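Local coordinates for kinetochore protein Mis16 (Schizosaccharomyces japonicus, PDB 4XYH) that binds histone H4 and the CENP-A-specific chaperone Scm3, probably helping to deposit the centromeric histone variant at centromeres, at residues N315-L318 with H319-E322. Residues are numbered along the deposited sequence; the frame is centred on the assembly and turned at random.
Sequences NQRL and HTLE
Arg317 reaches forward along the chain to Thr320, and NH1 donates a hydrogen bond to OG1 over 3.1 Å. The bond is nearly straight, with an N-H...O angle of 169°, and the hydroxyl oxygen meets the edge of the guanidinium almost in its plane. Two features of the arginine chain bring this about: CG stands anti to the backbone N (chi1 172°), beside the carbonyl carbon, and a bend at chi3 (-53°) brings NH1 within bonding range of the threonine hydroxyl. The close packing is here. The aliphatic part of Arg317 runs beside the His319 carbonyl, its CG 3.3 Å from O of His319, while its CD also lies against the threonine hydroxyl. NH1 passes CG2 of Thr320 at 3.7 Å. The far side of the guanidinium is held more lightly, through a weak hydrogen bond from NH2 to the carbonyl of Ala279. Shortening Arg317 to an alanine would remove the guanidinium and is likely to leave the Thr320 hydroxyl without this donor and the Ala279 carbonyl without its weak one. The loose, solvent side is that of Leu318, whose isobutyl group leads away from the strand at the exposed surface. His319 is turned away from residues 315-318 but held by its NE2 bond to Glu373 and by contact with Ile358. In this WD-repeat beta-propeller, the loop 315-318 leads into strand 319-321, an outermost strand of a four-stranded antiparallel blade. Backbone hydrogen bonds join Leu318 and His319 to Leu308, and Leu321 to Val306, while Arg317 packs on Ala307 and Trp309 of the adjacent strand 306-310.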
loop_
_atom_site.group_PDB
_atom_site.type_symbol
_atom_site.label_atom_id
_atom_site.label_comp_id
_atom_site.label_asym_id
_atom_site.label_seq_id
_atom_site.Cartn_x
_atom_site.Cartn_y
_atom_site.Cartn_z
ATOM N N ASN A 315 8.730 -22.129 7.686
ATOM C CA ASN A 315 9.483 -23.062 6.858
ATOM C C ASN A 315 8.597 -23.761 5.845
ATOM O O ASN A 315 9.083 -24.488 4.988
ATOM C CB ASN A 315 10.169 -24.107 7.728
ATOM C CG ASN A 315 9.190 -24.816 8.644
ATOM O OD1 ASN A 315 8.937 -24.359 9.766
ATOM N ND2 ASN A 315 8.608 -25.921 8.163
ATOM N N GLN A 316 7.292 -23.561 5.958
ATOM C CA GLN A 316 6.355 -24.203 5.048
ATOM C C GLN A 316 5.104 -23.344 4.880
ATOM O O GLN A 316 4.293 -23.182 5.800
ATOM C CB GLN A 316 5.993 -25.611 5.541
ATOM C CG GLN A 316 4.987 -26.324 4.671
ATOM C CD GLN A 316 4.480 -27.611 5.304
ATOM O OE1 GLN A 316 4.951 -28.015 6.370
ATOM N NE2 GLN A 316 3.504 -28.252 4.661
ATOM N N ARG A 317 4.991 -22.792 3.680
ATOM C CA ARG A 317 3.878 -21.965 3.240
ATOM C C ARG A 317 2.497 -22.602 3.530
ATOM O O ARG A 317 2.358 -23.816 3.453
ATOM C CB ARG A 317 4.095 -21.729 1.750
ATOM C CG ARG A 317 3.027 -21.064 0.999
ATOM C CD ARG A 317 3.414 -21.082 -0.483
ATOM N NE ARG A 317 4.746 -20.533 -0.739
ATOM C CZ ARG A 317 5.136 -20.102 -1.933
ATOM N NH1 ARG A 317 4.291 -20.150 -2.954
ATOM N NH2 ARG A 317 6.353 -19.611 -2.113
ATOM N N LEU A 318 1.493 -21.803 3.894
ATOM C CA LEU A 318 0.131 -22.322 4.082
ATOM C C LEU A 318 -0.553 -22.648 2.759
ATOM O O LEU A 318 -1.190 -23.682 2.610
ATOM C CB LEU A 318 -0.747 -21.323 4.838
ATOM C CG LEU A 318 -0.414 -21.058 6.302
ATOM C CD1 LEU A 318 -1.316 -19.972 6.867
ATOM C CD2 LEU A 318 -0.577 -22.345 7.086
ATOM N N HIS A 319 -0.449 -21.738 1.807
ATOM C CA HIS A 319 -1.245 -21.844 0.592
ATOM C C HIS A 319 -0.663 -20.905 -0.443
ATOM O O HIS A 319 0.108 -20.009 -0.104
ATOM C CB HIS A 319 -2.718 -21.509 0.872
ATOM C CG HIS A 319 -3.634 -21.810 -0.272
ATOM N ND1 HIS A 319 -3.964 -23.101 -0.640
ATOM C CD2 HIS A 319 -4.266 -20.998 -1.149
ATOM C CE1 HIS A 319 -4.768 -23.064 -1.688
ATOM N NE2 HIS A 319 -4.968 -21.800 -2.021
ATOM N N THR A 320 -1.023 -21.112 -1.703
ATOM C CA THR A 320 -0.572 -20.240 -2.772
ATOM C C THR A 320 -1.755 -19.743 -3.588
ATOM O O THR A 320 -2.506 -20.544 -4.131
ATOM C CB THR A 320 0.420 -20.952 -3.682
ATOM O OG1 THR A 320 1.494 -21.461 -2.893
ATOM C CG2 THR A 320 0.990 -19.987 -4.722
ATOM N N LEU A 321 -1.931 -18.422 -3.657
ATOM C CA LEU A 321 -2.989 -17.843 -4.473
ATOM C C LEU A 321 -2.479 -17.619 -5.882
ATOM O O LEU A 321 -1.550 -16.842 -6.085
ATOM C CB LEU A 321 -3.490 -16.519 -3.885
ATOM C CG LEU A 321 -3.917 -16.542 -2.424
ATOM C CD1 LEU A 321 -4.322 -15.154 -1.956
ATOM C CD2 LEU A 321 -5.062 -17.532 -2.233
ATOM N N GLU A 322 -3.081 -18.293 -6.857
ATOM C CA GLU A 322 -2.705 -18.092 -8.254
ATOM C C GLU A 322 -3.834 -17.451 -9.055
ATOM O O GLU A 322 -5.009 -17.626 -8.745
ATOM C CB GLU A 322 -2.302 -19.419 -8.876
ATOM C CG GLU A 322 -1.567 -20.282 -7.898
ATOM C CD GLU A 322 -0.666 -21.288 -8.559
ATOM O OE1 GLU A 322 0.335 -20.871 -9.189
ATOM O OE2 GLU A 322 -0.962 -22.496 -8.438
#